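Local coordinates for protein chitinase (Paenibacillus sp. FPU-7, PDB 5GZT) that probably hydrolyses chitin and chitodextrins by random cleavage of internal beta-1,4 linkages between N-acetylglucosamine units, at residues Thr1089-Asp1092 / Glu1093-Lys1097; Ser1117-Ser1121 / Gly1122-Gly1126; Thr1049-Tyr1052 / Asn1053-Val1056; Lys1099-Tyr1102 / Ala1103-Gly1107. All coordinates share one frame; numbering follows the deposited sequence.

Three of the four contacts illustrate how a helix can be started by side chains. Interactions 1 and 3 are capping boxes, at Asp1092 and Thr1051, whereas interaction 2 has a glycine at its N-cap and borrows the carboxylate of an upstream aspartate, with water joining in. Interaction 4 lies at the other end of helix 1093-1106, which interaction 1 begins, where a CH-pi contact packs the last turn before a Schellman motif. Interactions 1 and 4 are buried; interactions 2 and 3 are partly buried. The first three touch one another, chiefly through Leu1124 and Tyr1090 and through Asn1053, while interaction 4 is joined to interaction 1 by the Asp1091-Lys1099 salt bridge.

Interaction 1: residues Thr1089-Asp1092 / Glu1093-Lys1097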
loop_
_atom_site.group_PDB
_atom_site.type_symbol
_atom_site.label_atom_id
_atom_site.label_comp_id
_atom_site.label_asym_id
_atom_site.label_seq_id
_atom_site.Cartn_x
_atom_site.Cartn_y
_atom_site.Cartn_z
ATOM N N THR B 1089 12.911 15.273 -30.565
ATOM C CA THR B 1089 11.605 15.674 -30.012
ATOM C C THR B 1089 11.267 17.037 -30.539
ATOM O O THR B 1089 12.107 17.966 -30.498
ATOM C CB THR B 1089 11.622 15.637 -28.490
ATOM O OG1 THR B 1089 10.483 16.317 -27.963
ATOM C CG2 THR B 1089 12.940 16.192 -27.897
ATOM N N TYR B 1090 10.076 17.130 -31.098
ATOM C CA TYR B 1090 9.698 18.286 -31.891
ATOM C C TYR B 1090 8.182 18.437 -31.923
ATOM O O TYR B 1090 7.485 17.514 -31.400
ATOM C CB TYR B 1090 10.299 18.178 -33.317
ATOM C CG TYR B 1090 9.770 17.060 -34.168
ATOM C CD1 TYR B 1090 10.066 15.711 -33.880
ATOM C CD2 TYR B 1090 8.999 17.321 -35.266
ATOM C CE1 TYR B 1090 9.549 14.681 -34.654
ATOM C CE2 TYR B 1090 8.504 16.291 -36.089
ATOM C CZ TYR B 1090 8.775 14.971 -35.785
ATOM O OH TYR B 1090 8.228 13.980 -36.594
ATOM N N ASP B 1091 7.662 19.552 -32.505
ATOM C CA ASP B 1091 6.245 19.671 -32.858
ATOM C C ASP B 1091 6.092 19.423 -34.318
ATOM O O ASP B 1091 6.871 19.950 -35.066
ATOM C CB ASP B 1091 5.627 21.105 -32.603
ATOM C CG ASP B 1091 5.045 21.279 -31.195
ATOM O OD1 ASP B 1091 4.439 20.297 -30.684
ATOM O OD2 ASP B 1091 5.329 22.357 -30.562
ATOM N N ASP B 1092 4.994 18.775 -34.726
ATOM C CA ASP B 1092 4.648 18.635 -36.162
ATOM C C ASP B 1092 3.237 19.020 -36.439
ATOM O O ASP B 1092 2.579 19.619 -35.551
ATOM C CB ASP B 1092 4.982 17.216 -36.699
ATOM C CG ASP B 1092 3.985 16.133 -36.240
ATOM O OD1 ASP B 1092 3.065 16.434 -35.424
ATOM O OD2 ASP B 1092 4.187 14.968 -36.685
ATOM N N GLU B 1093 2.728 18.713 -37.633
ATOM C CA GLU B 1093 1.378 19.119 -37.927
ATOM C C GLU B 1093 0.323 18.510 -37.017
ATOM O O GLU B 1093 -0.704 19.147 -36.752
ATOM C CB GLU B 1093 0.974 18.846 -39.371
ATOM C CG GLU B 1093 1.727 19.630 -40.414
ATOM C CD GLU B 1093 1.804 18.817 -41.697
ATOM O OE1 GLU B 1093 2.646 17.934 -41.729
ATOM O OE2 GLU B 1093 1.003 19.022 -42.601
ATOM N N GLU B 1094 0.559 17.304 -36.539
ATOM C CA GLU B 1094 -0.397 16.618 -35.713
ATOM C C GLU B 1094 -0.352 17.207 -34.298
ATOM O O GLU B 1094 -1.390 17.449 -33.655
ATOM C CB GLU B 1094 -0.071 15.087 -35.632
ATOM C CG GLU B 1094 -1.363 14.263 -35.543
ATOM C CD GLU B 1094 -1.196 12.776 -35.240
ATOM O OE1 GLU B 1094 -0.074 12.246 -35.379
ATOM O OE2 GLU B 1094 -2.188 12.161 -34.755
ATOM N N SER B 1095 0.833 17.349 -33.742
ATOM C CA SER B 1095 0.907 17.877 -32.390
ATOM C C SER B 1095 0.390 19.329 -32.332
ATOM O O SER B 1095 -0.251 19.699 -31.366
ATOM C CB SER B 1095 2.270 17.758 -31.783
ATOM O OG SER B 1095 3.207 18.595 -32.428
ATOM N N LEU B 1096 0.571 20.107 -33.396
ATOM C CA LEU B 1096 0.107 21.495 -33.368
ATOM C C LEU B 1096 -1.394 21.555 -33.491
ATOM O O LEU B 1096 -2.040 22.402 -32.872
ATOM C CB LEU B 1096 0.771 22.346 -34.461
ATOM C CG LEU B 1096 2.243 22.517 -34.176
ATOM C CD1 LEU B 1096 2.951 23.082 -35.414
ATOM C CD2 LEU B 1096 2.506 23.455 -33.031
ATOM N N LYS B 1097 -1.978 20.611 -34.231
ATOM C CA LYS B 1097 -3.427 20.471 -34.244
ATOM C C LYS B 1097 -3.918 20.237 -32.862
ATOM O O LYS B 1097 -4.920 20.888 -32.438
ATOM C CB LYS B 1097 -3.897 19.350 -35.144
ATOM C CG LYS B 1097 -5.373 19.049 -35.052
ATOM C CD LYS B 1097 -5.814 18.181 -36.212
ATOM C CE LYS B 1097 -6.309 16.839 -35.764
ATOM N NZ LYS B 1097 -5.161 16.005 -35.317
#
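Asp1092 still has an extended backbone when the chain turns into helix 1093-1106, and its O accepts from Leu1096 N at 3.0 Å, the first helical bond of the turn. The side chains of Asp1092 and Ser1095 complete a capping box. Asp1092 OD1 receives Ser1095 N at 2.9 Å in a nearly straight bond (170°) that arrives almost along the carboxylate C-O axis, while Glu1094 N adds a weak bond to the same oxygen. In return Ser1095 OG accepts from Asp1092 N at 2.9 Å. That hydroxyl lies between its own backbone N and carbonyl carbon (chi1 68°), turned back toward the loop, where it also donates to Asp1091 OD1 at 2.7 Å on the anti side of the carboxylate. The other oxygen, Asp1091 OD2, bonds to Ala1020 N and forms a salt bridge with Lys1099, one helical turn beyond Ser1095. Were Asp1091 replaced by an alanine, Ser1095 OG would probably lose its acceptor and be freer to turn, and the buried Lys1099 would be left without its carboxylate mate. Leu1096 CD2 packs across the Asp1091 carboxylate, 3.8 Å from CG. Beyond the box, Arg1066 of strand 1065-1069 pairs with Asp1092 OD2 and Glu1094 OE1, Pro1075 of strand 1074-1079 packs on Ser1095, and helix 1123-1133 covers Leu1096 through Ile1128.

Interaction 2: residues Ser1117-Ser1121 / Gly1122-Gly1126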
loop_
_atom_site.group_PDB
_atom_site.type_symbol
_atom_site.label_atom_id
_atom_site.label_comp_id
_atom_site.label_asym_id
_atom_site.label_seq_id
_atom_site.Cartn_x
_atom_site.Cartn_y
_atom_site.Cartn_z
ATOM N N SER B 1117 10.207 31.773 -39.499
ATOM C CA SER B 1117 11.254 31.459 -40.482
ATOM C C SER B 1117 11.565 29.954 -40.526
ATOM O O SER B 1117 12.235 29.500 -41.471
ATOM C CB SER B 1117 12.517 32.226 -40.150
ATOM O OG SER B 1117 13.104 31.710 -38.942
ATOM N N GLN B 1118 11.095 29.178 -39.513
ATOM C CA GLN B 1118 11.650 27.848 -39.289
ATOM C C GLN B 1118 10.942 26.750 -40.073
ATOM O O GLN B 1118 11.366 25.604 -39.945
ATOM C CB GLN B 1118 11.752 27.522 -37.795
ATOM C CG GLN B 1118 12.652 28.483 -37.059
ATOM C CD GLN B 1118 12.676 28.219 -35.573
ATOM O OE1 GLN B 1118 11.634 27.899 -34.948
ATOM N NE2 GLN B 1118 13.863 28.277 -34.996
ATOM N N ASP B 1119 9.937 27.107 -40.900
ATOM C CA ASP B 1119 9.139 26.185 -41.699
ATOM C C ASP B 1119 8.663 26.912 -42.936
ATOM O O ASP B 1119 7.510 27.430 -42.994
ATOM C CB ASP B 1119 7.928 25.546 -40.982
ATOM C CG ASP B 1119 7.031 24.768 -41.976
ATOM O OD1 ASP B 1119 7.637 24.226 -42.959
ATOM O OD2 ASP B 1119 5.755 24.733 -41.851
ATOM N N ILE B 1120 9.516 26.873 -43.979
ATOM C CA ILE B 1120 9.220 27.574 -45.251
ATOM C C ILE B 1120 8.125 26.849 -46.076
ATOM O O ILE B 1120 7.679 27.379 -47.096
ATOM C CB ILE B 1120 10.475 27.831 -46.123
ATOM C CG1 ILE B 1120 11.205 26.489 -46.476
ATOM C CG2 ILE B 1120 11.413 28.782 -45.400
ATOM C CD1 ILE B 1120 11.981 26.480 -47.790
ATOM N N SER B 1121 7.611 25.726 -45.565
ATOM C CA SER B 1121 6.493 25.032 -46.192
ATOM C C SER B 1121 5.150 25.599 -45.890
ATOM O O SER B 1121 4.222 25.315 -46.606
ATOM C CB SER B 1121 6.504 23.535 -45.817
ATOM O OG SER B 1121 5.979 23.253 -44.495
ATOM N N GLY B 1122 4.986 26.368 -44.794
ATOM C CA GLY B 1122 3.656 26.839 -44.427
ATOM C C GLY B 1122 2.770 25.758 -43.801
ATOM O O GLY B 1122 1.651 26.074 -43.368
ATOM N N LYS B 1123 3.273 24.540 -43.671
ATOM C CA LYS B 1123 2.457 23.456 -43.171
ATOM C C LYS B 1123 2.229 23.504 -41.653
ATOM O O LYS B 1123 1.143 23.146 -41.236
ATOM C CB LYS B 1123 3.060 22.085 -43.508
ATOM C CG LYS B 1123 3.064 21.765 -45.013
ATOM C CD LYS B 1123 3.593 20.354 -45.291
ATOM C CE LYS B 1123 3.504 20.061 -46.787
ATOM N NZ LYS B 1123 3.389 18.592 -46.993
ATOM N N LEU B 1124 3.255 23.855 -40.874
ATOM C CA LEU B 1124 3.097 23.981 -39.403
ATOM C C LEU B 1124 2.012 25.017 -39.079
ATOM O O LEU B 1124 0.994 24.719 -38.353
ATOM C CB LEU B 1124 4.445 24.190 -38.699
ATOM C CG LEU B 1124 5.422 23.010 -38.846
ATOM C CD1 LEU B 1124 6.610 23.086 -37.886
ATOM C CD2 LEU B 1124 4.760 21.631 -38.645
ATOM N N LEU B 1125 2.099 26.160 -39.730
ATOM C CA LEU B 1125 1.115 27.241 -39.551
ATOM C C LEU B 1125 -0.231 26.795 -40.061
ATOM O O LEU B 1125 -1.253 27.000 -39.384
ATOM C CB LEU B 1125 1.568 28.513 -40.230
ATOM C CG LEU B 1125 0.574 29.633 -40.392
ATOM C CD1 LEU B 1125 0.067 30.115 -39.051
ATOM C CD2 LEU B 1125 1.204 30.782 -41.148
ATOM N N GLY B 1126 -0.253 26.111 -41.200
ATOM C CA GLY B 1126 -1.531 25.681 -41.777
ATOM C C GLY B 1126 -2.268 24.699 -40.847
ATOM O O GLY B 1126 -3.452 24.734 -40.740
HETATM O O HOH W 1 4.443 26.917 -41.254
#
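An Asx turn set within a type I beta turn, running from Asp1119 to Gly1122, leads the chain into helix 1123-1133. The turn is closed by Gly1122 N, which donates to Asp1119 O at 3.3 Å from above the carbonyl plane. Gly1122 is the N-cap, reached with a positive phi of 75°, and has no side chain to offer the first amides of the helix. Asp1119 supplies the missing acceptor from three residues upstream. Its CG stands opposite the backbone N (chi1 171°), so that the carboxylate reaches over the turn and OD2 takes Leu1124 N at 2.8 Å, end-on to the oxygen and almost straight (167°). A water donates to the same OD2 at 2.6 Å and accepts from Leu1125 N at 2.9 Å, which extends the carboxylate's reach by one more amide. OD1 faces the turn itself: Ser1121 N meets it from well above the carboxylate plane, and Ser1121 OG donates to Asp1119 OD1 at 2.5 Å, unusually short, so that the exact length is doubtful. The same hydroxyl accepts from Lys1123 N at 3.1 Å. Leu1124 CG lies 3.5 Å from Asp1119 OD2, on the buried side. There Leu1124 packs against Glu1093 and Leu1096 of helix 1093-1106 and Tyr1052 of helix 1052-1058, while Leu1125 touches Leu766 of the barrel strand 765-771.

Interaction 3: residues Thr1049-Tyr1052 / Asn1053-Val1056; sequences TPTY and NDLV
The Tyr1052 ring leans obliquely on Val1056, one turn on, with CE2 lying 3.6 Å from Val1056 CG2. Leu1055 meets the ring elsewhere, crossing at about a right angle with its CD1 4.2 Å from Tyr1052 CD1. The ring reaches these neighbours because its CG is swung to the far side from the backbone N (chi1 -171°). On the polar side of the turn, Thr1051 and Asp1054 exchange bonds. Thr1051 OG1 accepts from Asp1054 N at 3.1 Å, close to straight (167°), and Thr1051 N donates to Asp1054 OD2 at 3.2 Å, approaching from above the carboxylate plane. Pro1050 pads the base of this exchange, its CB 3.7 Å from Asp1054 CB. With an alanine in place of Asp1054, Thr1051 N would probably be left without its side-chain acceptor, and the reciprocal half of the exchange would be undone. A water lies 2.6 Å from Thr1051 OG1 and accepts from Asn1053 ND2 at 2.9 Å. That amide is further fixed by the loop before helix 1123-1133: Asn1053 OD1 accepts from Ile1120 N, and ND2 donates to Ser1117 O. Leu1055 also packs on Tyr1090, toward the loop that opens helix 1093-1106. The reciprocal bonds make a capping box at the start of helix 1052-1058, a short helix between the seventh and eighth barrel strands, in a position consistent with the alpha+beta insertion found in many family 18 chitinases.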
loop_
_atom_site.group_PDB
_atom_site.type_symbol
_atom_site.label_atom_id
_atom_site.label_comp_id
_atom_site.label_asym_id
_atom_site.label_seq_id
_atom_site.Cartn_x
_atom_site.Cartn_y
_atom_site.Cartn_z
ATOM N N THR B 1049 19.566 22.331 -32.075
ATOM C CA THR B 1049 18.217 22.772 -32.323
ATOM C C THR B 1049 17.988 22.966 -33.787
ATOM O O THR B 1049 17.669 24.071 -34.187
ATOM C CB THR B 1049 17.825 24.089 -31.580
ATOM O OG1 THR B 1049 18.730 25.140 -31.925
ATOM C CG2 THR B 1049 17.767 23.911 -30.004
ATOM N N PRO B 1050 18.005 21.871 -34.575
ATOM C CA PRO B 1050 17.457 21.931 -35.938
ATOM C C PRO B 1050 16.023 22.452 -36.080
ATOM O O PRO B 1050 15.106 22.108 -35.338
ATOM C CB PRO B 1050 17.467 20.469 -36.409
ATOM C CG PRO B 1050 17.534 19.667 -35.181
ATOM C CD PRO B 1050 18.199 20.495 -34.124
ATOM N N THR B 1051 15.814 23.212 -37.104
ATOM C CA THR B 1051 14.524 23.746 -37.344
ATOM C C THR B 1051 13.712 22.717 -38.081
ATOM O O THR B 1051 14.278 21.715 -38.605
ATOM C CB THR B 1051 14.655 24.938 -38.263
ATOM O OG1 THR B 1051 15.271 24.540 -39.486
ATOM C CG2 THR B 1051 15.528 26.005 -37.622
ATOM N N TYR B 1052 12.406 22.926 -38.169
ATOM C CA TYR B 1052 11.597 22.040 -38.983
ATOM C C TYR B 1052 12.191 21.944 -40.422
ATOM O O TYR B 1052 12.249 20.846 -41.002
ATOM C CB TYR B 1052 10.150 22.444 -39.024
ATOM C CG TYR B 1052 9.237 21.426 -39.694
ATOM C CD1 TYR B 1052 8.842 20.272 -39.007
ATOM C CD2 TYR B 1052 8.746 21.641 -41.006
ATOM C CE1 TYR B 1052 7.990 19.336 -39.604
ATOM C CE2 TYR B 1052 7.890 20.721 -41.606
ATOM C CZ TYR B 1052 7.515 19.571 -40.897
ATOM O OH TYR B 1052 6.653 18.664 -41.451
ATOM N N ASN B 1053 12.672 23.047 -40.978
ATOM C CA ASN B 1053 13.281 22.966 -42.313
ATOM C C ASN B 1053 14.503 21.998 -42.334
ATOM O O ASN B 1053 14.751 21.315 -43.305
ATOM C CB ASN B 1053 13.875 24.298 -42.718
ATOM C CG ASN B 1053 12.890 25.406 -42.789
ATOM O OD1 ASN B 1053 11.805 25.327 -43.420
ATOM N ND2 ASN B 1053 13.304 26.523 -42.214
ATOM N N ASP B 1054 15.350 22.060 -41.306
ATOM C CA ASP B 1054 16.407 21.112 -41.191
ATOM C C ASP B 1054 15.820 19.689 -41.122
ATOM O O ASP B 1054 16.363 18.760 -41.761
ATOM C CB ASP B 1054 17.276 21.360 -39.970
ATOM C CG ASP B 1054 18.007 22.694 -40.018
ATOM O OD1 ASP B 1054 18.168 23.195 -41.123
ATOM O OD2 ASP B 1054 18.384 23.241 -38.942
ATOM N N LEU B 1055 14.724 19.507 -40.373
ATOM C CA LEU B 1055 14.154 18.198 -40.230
ATOM C C LEU B 1055 13.774 17.707 -41.595
ATOM O O LEU B 1055 14.069 16.531 -41.937
ATOM C CB LEU B 1055 12.956 18.129 -39.274
ATOM C CG LEU B 1055 13.195 18.449 -37.810
ATOM C CD1 LEU B 1055 11.893 18.175 -37.056
ATOM C CD2 LEU B 1055 14.334 17.600 -37.265
ATOM N N VAL B 1056 13.179 18.590 -42.373
ATOM C CA VAL B 1056 12.692 18.220 -43.679
ATOM C C VAL B 1056 13.843 17.792 -44.597
ATOM O O VAL B 1056 13.770 16.743 -45.179
ATOM C CB VAL B 1056 11.858 19.325 -44.337
ATOM C CG1 VAL B 1056 11.641 19.077 -45.855
ATOM C CG2 VAL B 1056 10.522 19.405 -43.646
HETATM O O HOH W 2 15.703 26.773 -40.653
#

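Interaction 4: residues Lys1099-Tyr1102 / Ala1103-Gly1107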
loop_
_atom_site.group_PDB
_atom_site.type_symbol
_atom_site.label_atom_id
_atom_site.label_comp_id
_atom_site.label_asym_id
_atom_site.label_seq_id
_atom_site.Cartn_x
_atom_site.Cartn_y
_atom_site.Cartn_z
ATOM N N LYS B 1099 -2.500 21.055 -29.981
ATOM C CA LYS B 1099 -2.275 22.319 -29.178
ATOM C C LYS B 1099 -3.406 23.279 -29.432
ATOM O O LYS B 1099 -3.945 23.852 -28.502
ATOM C CB LYS B 1099 -0.946 22.943 -29.530
ATOM C CG LYS B 1099 0.172 22.120 -28.876
ATOM C CD LYS B 1099 1.561 22.694 -29.067
ATOM C CE LYS B 1099 2.522 21.867 -28.210
ATOM N NZ LYS B 1099 3.915 22.364 -28.251
ATOM N N ALA B 1100 -3.796 23.373 -30.682
ATOM C CA ALA B 1100 -4.850 24.225 -31.114
ATOM C C ALA B 1100 -6.241 23.779 -30.597
ATOM O O ALA B 1100 -7.086 24.583 -30.136
ATOM C CB ALA B 1100 -4.852 24.319 -32.608
ATOM N N GLU B 1101 -6.429 22.458 -30.603
ATOM C CA GLU B 1101 -7.592 21.854 -30.042
ATOM C C GLU B 1101 -7.665 22.067 -28.549
ATOM O O GLU B 1101 -8.725 22.361 -28.064
ATOM C CB GLU B 1101 -7.604 20.337 -30.346
ATOM C CG GLU B 1101 -8.846 19.639 -29.802
ATOM C CD GLU B 1101 -8.947 18.204 -30.303
ATOM O OE1 GLU B 1101 -9.929 17.858 -30.945
ATOM O OE2 GLU B 1101 -8.021 17.484 -30.064
ATOM N N TYR B 1102 -6.534 21.905 -27.860
ATOM C CA TYR B 1102 -6.401 22.208 -26.456
ATOM C C TYR B 1102 -6.817 23.650 -26.187
ATOM O O TYR B 1102 -7.645 23.906 -25.351
ATOM C CB TYR B 1102 -4.963 21.914 -25.977
ATOM C CG TYR B 1102 -4.799 21.976 -24.464
ATOM C CD1 TYR B 1102 -5.099 20.854 -23.657
ATOM C CD2 TYR B 1102 -4.423 23.147 -23.820
ATOM C CE1 TYR B 1102 -4.988 20.959 -22.279
ATOM C CE2 TYR B 1102 -4.273 23.227 -22.461
ATOM C CZ TYR B 1102 -4.565 22.140 -21.683
ATOM O OH TYR B 1102 -4.533 22.236 -20.306
ATOM N N ALA B 1103 -6.279 24.615 -26.950
ATOM C CA ALA B 1103 -6.682 26.040 -26.823
ATOM C C ALA B 1103 -8.189 26.253 -26.900
ATOM O O ALA B 1103 -8.783 26.927 -26.057
ATOM C CB ALA B 1103 -5.976 26.855 -27.871
ATOM N N LYS B 1104 -8.819 25.674 -27.894
ATOM C CA LYS B 1104 -10.270 25.801 -28.079
ATOM C C LYS B 1104 -11.052 25.163 -26.938
ATOM O O LYS B 1104 -11.960 25.797 -26.415
ATOM C CB LYS B 1104 -10.703 25.121 -29.361
ATOM C CG LYS B 1104 -10.355 25.911 -30.608
ATOM C CD LYS B 1104 -10.167 25.034 -31.811
ATOM C CE LYS B 1104 -11.455 24.417 -32.237
ATOM N NZ LYS B 1104 -11.254 23.530 -33.414
ATOM N N ASN B 1105 -10.654 23.955 -26.529
ATOM C CA ASN B 1105 -11.409 23.210 -25.515
ATOM C C ASN B 1105 -11.188 23.731 -24.139
ATOM O O ASN B 1105 -12.025 23.484 -23.273
ATOM C CB ASN B 1105 -10.996 21.725 -25.513
ATOM C CG ASN B 1105 -11.460 20.999 -26.792
ATOM O OD1 ASN B 1105 -12.428 21.382 -27.393
ATOM N ND2 ASN B 1105 -10.786 19.939 -27.154
ATOM N N GLN B 1106 -10.045 24.397 -23.893
ATOM C CA GLN B 1106 -9.742 24.909 -22.550
ATOM C C GLN B 1106 -10.104 26.369 -22.363
ATOM O O GLN B 1106 -9.964 26.922 -21.258
ATOM C CB GLN B 1106 -8.258 24.722 -22.294
ATOM C CG GLN B 1106 -7.825 23.285 -22.233
ATOM C CD GLN B 1106 -8.377 22.582 -21.035
ATOM O OE1 GLN B 1106 -8.225 23.008 -19.878
ATOM N NE2 GLN B 1106 -9.008 21.510 -21.300
ATOM N N GLY B 1107 -10.562 27.032 -23.427
ATOM C CA GLY B 1107 -10.919 28.453 -23.300
ATOM C C GLY B 1107 -9.729 29.378 -23.272
ATOM O O GLY B 1107 -9.802 30.459 -22.698
#
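Tyr1102 carries its ring on the side remote from the backbone N, and the first torsion of Gln1106 (chi1 -65°), with CG beside its own backbone N, sets that carbon over the ring in the last turn of helix 1093-1106, just before a Schellman motif at Gly1107. Gln1106 CG makes a CH-pi contact 3.5 Å from the Tyr1102 ring centroid and only 11° off its normal. A bend at the second torsion then lays the amide back along the ring, the two planes 17° apart. Their polar ends share a partner outside the helix: Arg1006 bonds to both Gln1106 OE1 and Tyr1102 OH, while Asp999 also binds the hydroxyl and Val656 O receives Gln1106 NE2. The glutamine and the tyrosine are thus fixed at both stem and tip. Backbone bonds hold the turn, with Gln1106 N donating to Tyr1102 O at 2.9 Å. On the partly exposed side, Lys1104 folds at its third torsion, bringing CD to 3.5 Å from Ala1100 O, and then reaches Glu1131 of helix 1123-1133 in a salt bridge. Glu1101 and Asn1105 cross obliquely nearby, Asn1105 ND2 resting 3.3 Å from Glu1101 CG.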